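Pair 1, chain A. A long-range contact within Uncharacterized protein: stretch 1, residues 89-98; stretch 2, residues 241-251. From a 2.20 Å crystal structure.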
# COMPACT_ATOMS: atom_id res chain seq x y z
N ALA A 89 8.32 -0.69 -2.80
CA ALA A 89 7.62 -0.45 -4.08
C ALA A 89 7.24 1.02 -4.23
O ALA A 89 7.50 1.64 -5.28
CB ALA A 89 6.37 -1.32 -4.20
N VAL A 90 6.64 1.59 -3.21
CA VAL A 90 6.15 2.97 -3.30
C VAL A 90 7.31 3.96 -3.48
O VAL A 90 7.26 4.82 -4.36
CB VAL A 90 5.30 3.32 -2.06
CG1 VAL A 90 4.97 4.83 -2.03
CG2 VAL A 90 4.04 2.45 -2.08
N ILE A 91 8.37 3.80 -2.69
CA ILE A 91 9.56 4.69 -2.82
C ILE A 91 10.19 4.56 -4.20
O ILE A 91 10.47 5.55 -4.86
CB ILE A 91 10.64 4.37 -1.73
CG1 ILE A 91 10.12 4.57 -0.30
CG2 ILE A 91 11.84 5.29 -1.91
CD1 ILE A 91 9.57 5.93 -0.02
N THR A 92 10.44 3.33 -4.62
CA THR A 92 10.98 3.07 -5.95
C THR A 92 10.12 3.76 -7.03
O THR A 92 10.64 4.33 -7.99
CB THR A 92 11.00 1.59 -6.23
OG1 THR A 92 11.88 0.96 -5.30
CG2 THR A 92 11.49 1.33 -7.63
N SER A 93 8.80 3.73 -6.84
CA SER A 93 7.94 4.29 -7.86
C SER A 93 7.97 5.85 -7.82
O SER A 93 7.88 6.53 -8.85
CB SER A 93 6.55 3.65 -7.81
OG SER A 93 5.87 4.13 -6.73
N VAL A 94 8.08 6.42 -6.61
CA VAL A 94 8.25 7.86 -6.49
C VAL A 94 9.54 8.31 -7.18
O VAL A 94 9.56 9.30 -7.95
CB VAL A 94 8.26 8.31 -5.00
CG1 VAL A 94 8.70 9.77 -4.90
CG2 VAL A 94 6.89 8.10 -4.35
N LEU A 95 10.65 7.62 -6.92
CA LEU A 95 11.93 8.00 -7.56
C LEU A 95 11.86 7.67 -9.06
O LEU A 95 12.49 8.31 -9.88
CB LEU A 95 13.09 7.26 -6.90
CG LEU A 95 13.42 7.79 -5.50
CD1 LEU A 95 14.42 6.87 -4.76
CD2 LEU A 95 13.96 9.23 -5.62
N GLY A 96 11.09 6.66 -9.44
CA GLY A 96 10.87 6.34 -10.84
C GLY A 96 10.12 7.45 -11.52
O GLY A 96 10.49 7.89 -12.61
N PHE A 97 9.07 7.94 -10.88
CA PHE A 97 8.36 9.06 -11.47
C PHE A 97 9.25 10.29 -11.59
O PHE A 97 9.27 11.00 -12.61
CB PHE A 97 7.08 9.40 -10.70
CG PHE A 97 6.37 10.56 -11.29
CD1 PHE A 97 5.53 10.39 -12.38
CD2 PHE A 97 6.59 11.85 -10.82
CE1 PHE A 97 4.89 11.47 -12.97
CE2 PHE A 97 5.96 12.94 -11.40
CZ PHE A 97 5.10 12.76 -12.47
N TRP A 98 9.99 10.58 -10.53
CA TRP A 98 10.91 11.73 -10.56
C TRP A 98 11.85 11.60 -11.73
O TRP A 98 12.17 12.56 -12.46
CB TRP A 98 11.73 11.80 -9.25
CG TRP A 98 12.80 12.79 -9.39
CD1 TRP A 98 14.11 12.55 -9.65
CD2 TRP A 98 12.64 14.25 -9.35
NE1 TRP A 98 14.81 13.75 -9.75
CE2 TRP A 98 13.95 14.81 -9.57
CE3 TRP A 98 11.56 15.11 -9.18
CZ2 TRP A 98 14.18 16.19 -9.59
CZ3 TRP A 98 11.79 16.49 -9.19
CH2 TRP A 98 13.09 17.02 -9.39
N ALA A 241 -2.73 9.54 -14.21
CA ALA A 241 -3.05 8.56 -13.19
C ALA A 241 -1.79 8.00 -12.52
O ALA A 241 -1.81 7.63 -11.34
CB ALA A 241 -3.93 7.39 -13.79
N VAL A 242 -0.70 7.89 -13.27
CA VAL A 242 0.52 7.33 -12.71
C VAL A 242 0.97 8.24 -11.56
O VAL A 242 1.33 7.75 -10.49
CB VAL A 242 1.64 7.17 -13.74
CG1 VAL A 242 2.09 8.50 -14.31
CG2 VAL A 242 2.82 6.42 -13.11
N PHE A 243 0.90 9.55 -11.76
CA PHE A 243 1.24 10.50 -10.71
C PHE A 243 0.24 10.44 -9.55
O PHE A 243 0.65 10.27 -8.37
CB PHE A 243 1.34 11.90 -11.24
CG PHE A 243 1.67 12.93 -10.14
CD1 PHE A 243 2.98 13.09 -9.69
CD2 PHE A 243 0.65 13.67 -9.52
CE1 PHE A 243 3.26 14.01 -8.66
CE2 PHE A 243 0.91 14.56 -8.54
CZ PHE A 243 2.22 14.74 -8.11
N ASN A 244 -1.04 10.61 -9.83
CA ASN A 244 -2.04 10.63 -8.80
C ASN A 244 -2.04 9.35 -7.97
O ASN A 244 -2.12 9.41 -6.74
CB ASN A 244 -3.41 10.87 -9.39
CG ASN A 244 -3.51 12.21 -10.09
OD1 ASN A 244 -2.77 13.15 -9.74
ND2 ASN A 244 -4.35 12.31 -11.10
N ASN A 245 -2.01 8.20 -8.64
CA ASN A 245 -2.09 6.95 -7.93
C ASN A 245 -0.85 6.78 -6.98
O ASN A 245 -1.00 6.36 -5.85
CB ASN A 245 -2.17 5.78 -8.89
CG ASN A 245 -3.58 5.58 -9.42
OD1 ASN A 245 -4.45 6.45 -9.28
ND2 ASN A 245 -3.81 4.42 -10.04
N ILE A 246 0.34 7.06 -7.47
CA ILE A 246 1.54 6.95 -6.67
C ILE A 246 1.43 7.91 -5.48
O ILE A 246 1.71 7.52 -4.36
CB ILE A 246 2.83 7.26 -7.47
CG1 ILE A 246 3.08 6.18 -8.51
CG2 ILE A 246 4.02 7.38 -6.51
CD1 ILE A 246 4.33 6.43 -9.41
N LYS A 247 0.96 9.13 -5.70
CA LYS A 247 0.80 10.10 -4.63
C LYS A 247 -0.15 9.60 -3.57
O LYS A 247 0.08 9.77 -2.37
CB LYS A 247 0.35 11.47 -5.20
CG LYS A 247 0.31 12.55 -4.12
CD LYS A 247 0.05 13.92 -4.77
CE LYS A 247 0.07 15.07 -3.79
NZ LYS A 247 -1.02 14.93 -2.84
N ALA A 248 -1.23 8.93 -3.99
CA ALA A 248 -2.23 8.47 -3.02
C ALA A 248 -1.69 7.32 -2.15
O ALA A 248 -2.16 7.11 -1.03
CB ALA A 248 -3.52 8.04 -3.75
N MET A 249 -0.71 6.57 -2.66
CA MET A 249 -0.18 5.42 -1.92
C MET A 249 0.54 5.88 -0.63
O MET A 249 0.55 5.14 0.39
CB MET A 249 0.84 4.69 -2.74
CG MET A 249 0.25 4.05 -3.98
SD MET A 249 1.62 3.44 -5.00
CE MET A 249 0.77 2.91 -6.53
N ILE A 250 1.10 7.08 -0.65
CA ILE A 250 2.00 7.48 0.50
C ILE A 250 1.24 7.58 1.84
O ILE A 250 1.57 6.87 2.81
CB ILE A 250 2.80 8.72 0.17
CG1 ILE A 250 3.64 8.43 -1.08
CG2 ILE A 250 3.70 9.17 1.36
CD1 ILE A 250 4.04 9.64 -1.85
N PRO A 251 0.18 8.41 1.92
CA PRO A 251 -0.56 8.50 3.18
C PRO A 251 -1.15 7.16 3.58
O PRO A 251 -1.19 6.85 4.77
CB PRO A 251 -1.70 9.48 2.89
CG PRO A 251 -1.26 10.23 1.69
CD PRO A 251 -0.40 9.29 0.89

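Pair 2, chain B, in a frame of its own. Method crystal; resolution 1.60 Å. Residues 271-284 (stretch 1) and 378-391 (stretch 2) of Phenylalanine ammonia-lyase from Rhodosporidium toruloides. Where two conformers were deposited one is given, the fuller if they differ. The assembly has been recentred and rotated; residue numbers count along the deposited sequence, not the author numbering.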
# COMPACT_ATOMS: atom_id res chain seq x y z
N GLY B 271 -23.10 14.84 9.28
CA GLY B 271 -22.06 15.86 9.21
C GLY B 271 -20.68 15.34 9.42
O GLY B 271 -20.45 14.15 9.62
N THR B 272 -19.73 16.25 9.37
CA THR B 272 -18.34 15.89 9.26
C THR B 272 -17.53 16.36 10.49
O THR B 272 -16.31 16.34 10.48
CB THR B 272 -17.70 16.48 7.99
OG1 THR B 272 -17.56 17.90 8.14
CG2 THR B 272 -18.52 16.16 6.78
N ALA B 273 -18.21 16.75 11.56
CA ALA B 273 -17.50 17.39 12.68
C ALA B 273 -16.44 16.57 13.36
O ALA B 273 -15.48 17.10 13.89
CB ALA B 273 -18.48 17.94 13.69
N VAL B 274 -16.62 15.24 13.43
CA VAL B 274 -15.68 14.43 14.18
C VAL B 274 -14.39 14.27 13.38
O VAL B 274 -13.30 14.51 13.88
CB VAL B 274 -16.30 13.09 14.53
CG1 VAL B 274 -15.28 12.22 15.27
CG2 VAL B 274 -17.61 13.29 15.34
N SER B 275 -14.52 13.90 12.11
CA SER B 275 -13.32 13.82 11.26
C SER B 275 -12.66 15.18 11.09
O SER B 275 -11.42 15.28 11.12
CB SER B 275 -13.66 13.22 9.91
OG SER B 275 -14.74 13.92 9.34
N ALA B 276 -13.45 16.24 10.91
CA ALA B 276 -12.86 17.59 10.82
C ALA B 276 -12.10 17.95 12.13
O ALA B 276 -11.04 18.61 12.11
CB ALA B 276 -13.92 18.61 10.52
N SER B 277 -12.69 17.60 13.26
CA SER B 277 -12.01 17.86 14.52
C SER B 277 -10.66 17.15 14.56
O SER B 277 -9.59 17.75 14.79
CB SER B 277 -12.85 17.35 15.68
OG SER B 277 -12.08 17.53 16.85
N MSE B 278 -10.68 15.84 14.37
CA MSE B 278 -9.41 15.09 14.47
C MSE B 278 -8.38 15.53 13.42
O MSE B 278 -7.16 15.59 13.70
CB MSE B 278 -9.63 13.59 14.37
CG MSE B 278 -8.41 12.85 14.82
SE MSE B 278 -8.84 10.97 15.19
CE MSE B 278 -7.32 10.55 16.49
N ALA B 279 -8.88 15.81 12.22
CA ALA B 279 -8.07 16.31 11.14
C ALA B 279 -7.44 17.67 11.47
O ALA B 279 -6.28 17.92 11.13
CB ALA B 279 -8.87 16.36 9.83
N THR B 280 -8.19 18.56 12.11
CA THR B 280 -7.65 19.87 12.50
C THR B 280 -6.53 19.70 13.50
O THR B 280 -5.47 20.33 13.36
CB THR B 280 -8.75 20.77 13.10
OG1 THR B 280 -9.72 21.08 12.09
CG2 THR B 280 -8.13 21.99 13.64
N LEU B 281 -6.71 18.84 14.51
CA LEU B 281 -5.67 18.58 15.49
C LEU B 281 -4.43 18.00 14.82
O LEU B 281 -3.29 18.37 15.15
CB LEU B 281 -6.23 17.67 16.57
CG LEU B 281 -7.34 18.38 17.37
CD1 LEU B 281 -8.13 17.33 18.11
CD2 LEU B 281 -6.77 19.39 18.37
N ALA B 282 -4.66 17.07 13.89
CA ALA B 282 -3.54 16.42 13.20
C ALA B 282 -2.77 17.39 12.30
O ALA B 282 -1.53 17.38 12.24
CB ALA B 282 -4.03 15.22 12.45
N LEU B 283 -3.49 18.27 11.63
CA LEU B 283 -2.82 19.25 10.79
C LEU B 283 -2.02 20.26 11.61
O LEU B 283 -0.88 20.58 11.28
CB LEU B 283 -3.83 19.99 9.93
CG LEU B 283 -3.16 21.01 8.99
CD1 LEU B 283 -2.15 20.37 8.06
CD2 LEU B 283 -4.22 21.72 8.16
N HIS B 284 -2.63 20.74 12.70
CA HIS B 284 -1.89 21.58 13.65
C HIS B 284 -0.56 20.93 14.05
O HIS B 284 0.51 21.57 13.97
CB HIS B 284 -2.79 21.83 14.87
CG HIS B 284 -2.11 22.47 16.04
ND1 HIS B 284 -1.32 21.76 16.91
CD2 HIS B 284 -2.20 23.73 16.54
CE1 HIS B 284 -0.91 22.58 17.88
NE2 HIS B 284 -1.43 23.77 17.68
N ASP B 378 1.42 21.22 0.34
CA ASP B 378 0.29 20.36 0.63
C ASP B 378 -0.27 20.70 2.00
O ASP B 378 -1.49 20.76 2.17
CB ASP B 378 0.69 18.89 0.59
CG ASP B 378 0.83 18.38 -0.80
OD1 ASP B 378 0.41 19.06 -1.76
OD2 ASP B 378 1.33 17.21 -0.92
N LEU B 379 0.59 20.96 2.98
CA LEU B 379 0.06 21.31 4.30
C LEU B 379 -0.67 22.66 4.30
O LEU B 379 -1.69 22.81 4.95
CB LEU B 379 1.20 21.35 5.30
CG LEU B 379 1.86 20.00 5.60
CD1 LEU B 379 3.14 20.15 6.39
CD2 LEU B 379 0.85 19.08 6.26
N ILE B 380 -0.15 23.63 3.56
CA ILE B 380 -0.86 24.91 3.41
C ILE B 380 -2.22 24.78 2.67
O ILE B 380 -3.24 25.41 3.01
CB ILE B 380 0.06 25.90 2.69
CG1 ILE B 380 1.30 26.16 3.55
CG2 ILE B 380 -0.66 27.21 2.30
CD1 ILE B 380 2.33 27.03 2.85
N HIS B 381 -2.22 23.92 1.64
CA HIS B 381 -3.48 23.60 0.96
C HIS B 381 -4.49 22.95 1.91
O HIS B 381 -5.67 23.40 2.04
CB HIS B 381 -3.18 22.65 -0.21
CG HIS B 381 -4.36 22.38 -1.08
ND1 HIS B 381 -5.30 21.41 -0.78
CD2 HIS B 381 -4.73 22.89 -2.28
CE1 HIS B 381 -6.20 21.37 -1.76
NE2 HIS B 381 -5.88 22.25 -2.67
N ALA B 382 -4.04 21.95 2.65
CA ALA B 382 -4.90 21.31 3.62
C ALA B 382 -5.47 22.31 4.62
O ALA B 382 -6.66 22.24 5.01
CB ALA B 382 -4.17 20.25 4.36
N HIS B 383 -4.64 23.27 5.03
CA HIS B 383 -5.10 24.28 5.97
C HIS B 383 -6.27 25.07 5.33
O HIS B 383 -7.28 25.40 5.98
CB HIS B 383 -3.96 25.27 6.29
CG HIS B 383 -4.15 25.96 7.58
ND1 HIS B 383 -3.58 25.49 8.74
CD2 HIS B 383 -4.86 27.05 7.92
CE1 HIS B 383 -3.93 26.29 9.74
NE2 HIS B 383 -4.71 27.24 9.26
N ALA B 384 -6.14 25.43 4.05
CA ALA B 384 -7.22 26.16 3.40
C ALA B 384 -8.50 25.32 3.36
O ALA B 384 -9.59 25.82 3.65
CB ALA B 384 -6.81 26.55 2.03
N VAL B 385 -8.36 24.03 3.05
CA VAL B 385 -9.53 23.12 2.96
C VAL B 385 -10.22 22.99 4.33
O VAL B 385 -11.46 23.12 4.48
CB VAL B 385 -9.11 21.76 2.37
CG1 VAL B 385 -10.24 20.77 2.45
CG2 VAL B 385 -8.57 21.94 0.98
N LEU B 386 -9.44 22.64 5.35
CA LEU B 386 -10.01 22.37 6.67
C LEU B 386 -10.56 23.65 7.28
O LEU B 386 -11.52 23.60 8.06
CB LEU B 386 -8.97 21.76 7.60
CG LEU B 386 -8.59 20.31 7.37
CD1 LEU B 386 -7.65 19.80 8.45
CD2 LEU B 386 -9.86 19.45 7.33
N THR B 387 -10.01 24.81 6.93
CA THR B 387 -10.57 26.05 7.46
C THR B 387 -12.02 26.23 6.99
O THR B 387 -12.93 26.58 7.76
CB THR B 387 -9.71 27.26 7.07
OG1 THR B 387 -8.42 27.15 7.70
CG2 THR B 387 -10.35 28.55 7.56
N ILE B 388 -12.25 25.99 5.71
CA ILE B 388 -13.63 26.07 5.17
C ILE B 388 -14.48 24.98 5.81
O ILE B 388 -15.64 25.23 6.20
CB ILE B 388 -13.64 25.96 3.65
CG1 ILE B 388 -13.12 27.25 3.06
CG2 ILE B 388 -15.07 25.71 3.13
CD1 ILE B 388 -12.96 27.25 1.58
N GLU B 389 -13.92 23.77 5.92
CA GLU B 389 -14.72 22.63 6.40
C GLU B 389 -15.11 22.83 7.85
O GLU B 389 -16.27 22.64 8.21
CB GLU B 389 -13.95 21.32 6.17
CG GLU B 389 -14.75 20.06 6.49
CD GLU B 389 -15.85 19.76 5.53
OE1 GLU B 389 -16.04 20.54 4.60
OE2 GLU B 389 -16.53 18.72 5.75
N ALA B 390 -14.17 23.19 8.70
CA ALA B 390 -14.39 23.29 10.15
C ALA B 390 -15.10 24.59 10.50
O ALA B 390 -15.93 24.62 11.40
CB ALA B 390 -13.05 23.22 10.85
N GLY B 391 -14.82 25.64 9.74
CA GLY B 391 -15.29 26.98 10.10
C GLY B 391 -16.42 27.65 9.39
O GLY B 391 -17.00 28.60 9.91

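What do the two contacts have in common? Each is a pair of helices running in roughly opposite senses, with 142° between their N-to-C directions in pair 1 and 140° in pair 2, and axes that approach to 10.0 and 9.7 Å. The central backbones superpose with an RMSD of 0.4 Å, so the same positions face each other. V94(A) and I246(A) fall on T280(B) and L386(B), and the CA–CA distance is 6.8 Å in both cases. F97(A) and F243(A) fall on L283(B) and H383(B), again with equal CA–CA distances, 7.3 Å. The area buried is also similar, 406 Å² against 436 Å².

How is the position of F97(A) and L283(B) filled? Both side chains start toward the partner helix with chi1 in t, but they end differently. F97(A) spreads a ring, whose CE2 comes 3.4 Å from CD1 of F243(A). F243(A) CD1 lies over one face of the F97(A) ring, and the two ring planes meet obliquely at 52°. L283(B) is branched and compact, and it acts as a knob among L379(B), A382(B), H383(B) and L386(B). Its CD2 reaches the backbone itself, 3.5 Å from CA of H383(B), while its CD1 packs 3.7 Å from CD2 of L379(B). The leucine therefore sinks against the partner's main chain, whereas the phenylalanine meets another ring.

What happens in the middle of the interface? I246(A) and L386(B) occupy matching places and both point toward the other helix with chi1 in m and chi2 in t. Each also rests a methyl on a carbonyl oxygen: CD1 of I246(A) is 3.6 Å from O of S93(A), and CD1 of L386(B) is 3.5 Å from O of A279(B). Beyond this they diverge. The beta-branched I246(A) also offers CG2, 3.7 Å from CG2 of V94(A). On the opposing helices, S93(A) matches A279(B); the serine turns OG back to its own helix, hydrogen-bonding to O of V90(A) at 2.8 Å, and the alanine sets CB 3.9 Å from CD1 of L386(B). In pair 2 a threonine replaces the valine, and T280(B) likewise spends its hydroxyl at home, with OG1 donating to O of A276(B) at 2.8 Å.

How do the matched residues around V90(A) and A276(B) compare? In pair 1 V90(A) fills the space, with CG2 3.9 Å from SD of M249(A) and CG1 4.0 Å from CG1 of I250(A). In pair 2 the matching residues are A276(B), E389(B) and A390(B). Backbone spacing is nearly the same where V90(A) CA faces M249(A) CA, 6.9 Å, and A276(B) CA faces E389(B) CA, 7.0 Å; A390(B) sits nearer, A276(B) CA to A390(B) CA being 5.9 Å against 7.2 Å from V90(A) CA to I250(A) CA. The carboxylate of E389(B) also accepts a hydrogen bond through OE2 from OG1 of T272(B) at 2.7 Å, tying the residue just before the first helix of pair 2 to the second.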